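Local coordinates for protein Cas13d (uncultured Ruminococcus sp, PDB 6IV9) that binds a CRISPR RNA and, through its two HEPN domains, probably carries out both maturation of that RNA and cleavage of target RNA, at residues K580-L588 with I597-L608. The protein carries 2 engineered substitutions. Numbering follows the deposited sequence.
Sequences KLTMFRDAL and ITDDRISEILKL
A nearly perpendicular helix–helix packing, in which R585 and I602 meet, joins 581-588 to 599-606 at 84° between the short axes, in a peripheral helical part of the protein. I602 is a knob seated among L581, F584, R585 and L588; its branched side chain fills that hole, with CG2 3.6 Å from L581 CD1 and CD1 lying over one face of the R585 guanidinium. With CG anti to the backbone N (chi1 170°) and the chain bent at chi3, R585 swings its guanidinium to the start of helix 599-606. There NH2 forms a salt bridge with D599 OD1 at 2.7 Å. It also bonds I597 O at 2.9 Å, standing above that carbonyl plane. Arginine suits this place because its flat, multi-donor head reaches both acceptors near its plane; a methionine here would probably leave the D599 carboxylate without its charged mate and I597 O without these donors. Farther along, L608 CD2 sits over the F584 ring in a CH-pi contact, 4.2 Å from its centroid, while L606 CD1 comes up obliquely to the ring, 3.5 Å from F584 CD1. K607, with positive phi in a Schellman motif, turns the chain between these leucines. Beyond the two helices, F584 also packs on helix 617-627, while D586 touches helix 630-638.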
loop_
_atom_site.group_PDB
_atom_site.type_symbol
_atom_site.label_atom_id
_atom_site.label_comp_id
_atom_site.label_asym_id
_atom_site.label_seq_id
_atom_site.Cartn_x
_atom_site.Cartn_y
_atom_site.Cartn_z
ATOM N N LYS A 580 3.387 -14.905 23.362
ATOM C CA LYS A 580 2.778 -16.199 23.711
ATOM C C LYS A 580 3.722 -17.314 23.290
ATOM O O LYS A 580 4.567 -17.081 22.446
ATOM C CB LYS A 580 1.488 -16.338 22.914
ATOM C CG LYS A 580 0.486 -15.235 23.170
ATOM C CD LYS A 580 -0.312 -15.500 24.404
ATOM C CE LYS A 580 -1.592 -14.702 24.453
ATOM N NZ LYS A 580 -1.339 -13.332 24.931
ATOM N N LEU A 581 3.445 -18.525 23.751
ATOM C CA LEU A 581 4.311 -19.674 23.413
ATOM C C LEU A 581 4.353 -19.852 21.897
ATOM O O LEU A 581 5.397 -20.173 21.387
ATOM C CB LEU A 581 3.768 -20.942 24.066
ATOM C CG LEU A 581 4.488 -22.211 23.630
ATOM C CD1 LEU A 581 5.972 -22.102 23.885
ATOM C CD2 LEU A 581 3.926 -23.423 24.335
ATOM N N THR A 582 3.245 -19.603 21.214
ATOM C CA THR A 582 3.203 -19.801 19.751
ATOM C C THR A 582 4.228 -18.883 19.088
ATOM O O THR A 582 4.857 -19.297 18.154
ATOM C CB THR A 582 1.812 -19.495 19.195
ATOM O OG1 THR A 582 0.934 -20.511 19.651
ATOM C CG2 THR A 582 1.789 -19.482 17.687
ATOM N N MET A 583 4.326 -17.657 19.561
ATOM C CA MET A 583 5.283 -16.690 18.985
ATOM C C MET A 583 6.720 -17.150 19.230
ATOM O O MET A 583 7.530 -17.012 18.344
ATOM C CB MET A 583 5.042 -15.312 19.585
ATOM C CG MET A 583 3.689 -14.784 19.203
ATOM S SD MET A 583 3.278 -13.319 20.096
ATOM C CE MET A 583 1.637 -13.056 19.435
ATOM N N PHE A 584 6.997 -17.670 20.416
ATOM C CA PHE A 584 8.361 -18.162 20.727
ATOM C C PHE A 584 8.682 -19.333 19.810
ATOM O O PHE A 584 9.776 -19.426 19.328
ATOM C CB PHE A 584 8.502 -18.488 22.209
ATOM C CG PHE A 584 8.581 -17.259 23.068
ATOM C CD1 PHE A 584 9.659 -16.408 22.977
ATOM C CD2 PHE A 584 7.559 -16.929 23.928
ATOM C CE1 PHE A 584 9.718 -15.262 23.740
ATOM C CE2 PHE A 584 7.627 -15.789 24.700
ATOM C CZ PHE A 584 8.706 -14.957 24.606
ATOM N N ARG A 585 7.712 -20.205 19.587
ATOM C CA ARG A 585 7.968 -21.327 18.661
ATOM C C ARG A 585 8.238 -20.760 17.263
ATOM O O ARG A 585 9.138 -21.239 16.624
ATOM C CB ARG A 585 6.800 -22.309 18.632
ATOM C CG ARG A 585 6.930 -23.338 17.527
ATOM C CD ARG A 585 5.827 -24.366 17.493
ATOM N NE ARG A 585 5.883 -25.287 18.610
ATOM C CZ ARG A 585 6.628 -26.374 18.650
ATOM N NH1 ARG A 585 7.360 -26.723 17.615
ATOM N NH2 ARG A 585 6.647 -27.111 19.735
ATOM N N ASP A 586 7.476 -19.752 16.846
ATOM C CA ASP A 586 7.680 -19.153 15.508
ATOM C C ASP A 586 9.098 -18.578 15.438
ATOM O O ASP A 586 9.763 -18.825 14.471
ATOM C CB ASP A 586 6.645 -18.062 15.226
ATOM C CG ASP A 586 5.255 -18.569 14.899
ATOM O OD1 ASP A 586 5.130 -19.737 14.546
ATOM O OD2 ASP A 586 4.326 -17.791 15.015
ATOM N N ALA A 587 9.522 -17.858 16.469
ATOM C CA ALA A 587 10.865 -17.240 16.470
ATOM C C ALA A 587 11.985 -18.284 16.457
ATOM O O ALA A 587 12.866 -18.175 15.640
ATOM C CB ALA A 587 10.998 -16.307 17.638
ATOM N N LEU A 588 11.928 -19.284 17.322
ATOM C CA LEU A 588 12.991 -20.317 17.328
ATOM C C LEU A 588 13.010 -21.069 15.995
ATOM O O LEU A 588 14.063 -21.318 15.513
ATOM C CB LEU A 588 12.745 -21.273 18.495
ATOM C CG LEU A 588 13.401 -20.866 19.805
ATOM C CD1 LEU A 588 13.012 -19.466 20.208
ATOM C CD2 LEU A 588 13.076 -21.854 20.904
ATOM N N ILE A 597 10.892 -30.423 18.304
ATOM C CA ILE A 597 10.938 -29.811 19.655
ATOM C C ILE A 597 9.500 -29.653 20.163
ATOM O O ILE A 597 8.640 -29.239 19.396
ATOM C CB ILE A 597 11.678 -28.470 19.584
ATOM C CG1 ILE A 597 11.833 -27.847 20.966
ATOM C CG2 ILE A 597 10.971 -27.533 18.626
ATOM C CD1 ILE A 597 12.870 -26.777 21.033
ATOM N N THR A 598 9.275 -29.999 21.423
ATOM C CA THR A 598 7.933 -29.917 22.047
ATOM C C THR A 598 7.704 -28.524 22.636
ATOM O O THR A 598 8.659 -27.844 22.931
ATOM C CB THR A 598 7.778 -30.971 23.147
ATOM O OG1 THR A 598 8.643 -30.628 24.220
ATOM C CG2 THR A 598 8.118 -32.364 22.686
ATOM N N ASP A 599 6.446 -28.184 22.882
ATOM C CA ASP A 599 6.081 -26.889 23.506
ATOM C C ASP A 599 6.716 -26.830 24.897
ATOM O O ASP A 599 7.205 -25.786 25.281
ATOM C CB ASP A 599 4.561 -26.743 23.613
ATOM C CG ASP A 599 3.854 -26.533 22.288
ATOM O OD1 ASP A 599 4.544 -26.399 21.278
ATOM O OD2 ASP A 599 2.616 -26.502 22.285
ATOM N N ASP A 600 6.708 -27.945 25.619
ATOM C CA ASP A 600 7.297 -27.959 26.978
ATOM C C ASP A 600 8.797 -27.657 26.875
ATOM O O ASP A 600 9.305 -26.953 27.714
ATOM C CB ASP A 600 6.924 -29.236 27.736
ATOM C CG ASP A 600 5.462 -29.308 28.167
ATOM O OD1 ASP A 600 4.837 -28.255 28.359
ATOM O OD2 ASP A 600 4.967 -30.427 28.313
ATOM N N ARG A 601 9.469 -28.190 25.865
ATOM C CA ARG A 601 10.921 -27.935 25.708
ATOM C C ARG A 601 11.178 -26.443 25.459
ATOM O O ARG A 601 12.142 -25.930 25.964
ATOM C CB ARG A 601 11.489 -28.794 24.583
ATOM C CG ARG A 601 12.991 -28.652 24.423
ATOM C CD ARG A 601 13.756 -28.761 25.718
ATOM N NE ARG A 601 15.173 -28.748 25.445
ATOM C CZ ARG A 601 16.092 -28.259 26.248
ATOM N NH1 ARG A 601 15.815 -28.045 27.515
ATOM N NH2 ARG A 601 17.300 -27.999 25.795
ATOM N N ILE A 602 10.346 -25.799 24.651
ATOM C CA ILE A 602 10.523 -24.350 24.368
ATOM C C ILE A 602 10.334 -23.589 25.672
ATOM O O ILE A 602 11.132 -22.728 25.969
ATOM C CB ILE A 602 9.529 -23.874 23.298
ATOM C CG1 ILE A 602 9.850 -24.469 21.931
ATOM C CG2 ILE A 602 9.478 -22.362 23.255
ATOM C CD1 ILE A 602 8.748 -24.325 20.939
ATOM N N SER A 603 9.323 -23.966 26.449
ATOM C CA SER A 603 9.057 -23.269 27.727
ATOM C C SER A 603 10.270 -23.415 28.629
ATOM O O SER A 603 10.589 -22.469 29.308
ATOM C CB SER A 603 7.853 -23.831 28.408
ATOM O OG SER A 603 6.706 -23.142 27.998
ATOM N N GLU A 604 10.856 -24.608 28.625
ATOM C CA GLU A 604 12.040 -24.955 29.445
ATOM C C GLU A 604 13.260 -24.131 29.032
ATOM O O GLU A 604 13.862 -23.522 29.881
ATOM C CB GLU A 604 12.328 -26.434 29.213
ATOM C CG GLU A 604 13.420 -27.000 30.090
ATOM C CD GLU A 604 13.492 -28.516 30.060
ATOM O OE1 GLU A 604 13.313 -29.120 31.108
ATOM O OE2 GLU A 604 13.717 -29.085 28.997
ATOM N N ILE A 605 13.556 -24.072 27.742
ATOM C CA ILE A 605 14.730 -23.305 27.245
ATOM C C ILE A 605 14.601 -21.820 27.591
ATOM O O ILE A 605 15.593 -21.231 27.968
ATOM C CB ILE A 605 14.821 -23.483 25.724
ATOM C CG1 ILE A 605 15.177 -24.911 25.337
ATOM C CG2 ILE A 605 15.783 -22.490 25.117
ATOM C CD1 ILE A 605 15.182 -25.122 23.865
ATOM N N LEU A 606 13.419 -21.237 27.440
ATOM C CA LEU A 606 13.251 -19.784 27.685
ATOM C C LEU A 606 12.732 -19.491 29.096
ATOM O O LEU A 606 12.482 -18.336 29.352
ATOM C CB LEU A 606 12.299 -19.221 26.631
ATOM C CG LEU A 606 12.686 -19.495 25.182
ATOM C CD1 LEU A 606 11.627 -18.978 24.234
ATOM C CD2 LEU A 606 14.022 -18.869 24.871
ATOM N N LYS A 607 12.512 -20.524 29.913
ATOM C CA LYS A 607 12.003 -20.361 31.299
ATOM C C LYS A 607 10.680 -19.602 31.297
ATOM O O LYS A 607 10.470 -18.794 32.155
ATOM C CB LYS A 607 13.038 -19.604 32.120
ATOM C CG LYS A 607 14.365 -20.322 32.230
ATOM C CD LYS A 607 15.239 -19.721 33.267
ATOM C CE LYS A 607 16.706 -19.912 32.973
ATOM N NZ LYS A 607 17.039 -21.341 32.814
ATOM N N LEU A 608 9.799 -19.921 30.372
ATOM C CA LEU A 608 8.548 -19.149 30.227
ATOM C C LEU A 608 7.665 -19.225 31.475
ATOM O O LEU A 608 7.025 -18.231 31.780
ATOM C CB LEU A 608 7.808 -19.663 28.993
ATOM C CG LEU A 608 8.493 -19.383 27.661
ATOM C CD1 LEU A 608 7.557 -19.665 26.508
ATOM C CD2 LEU A 608 9.005 -17.962 27.618
#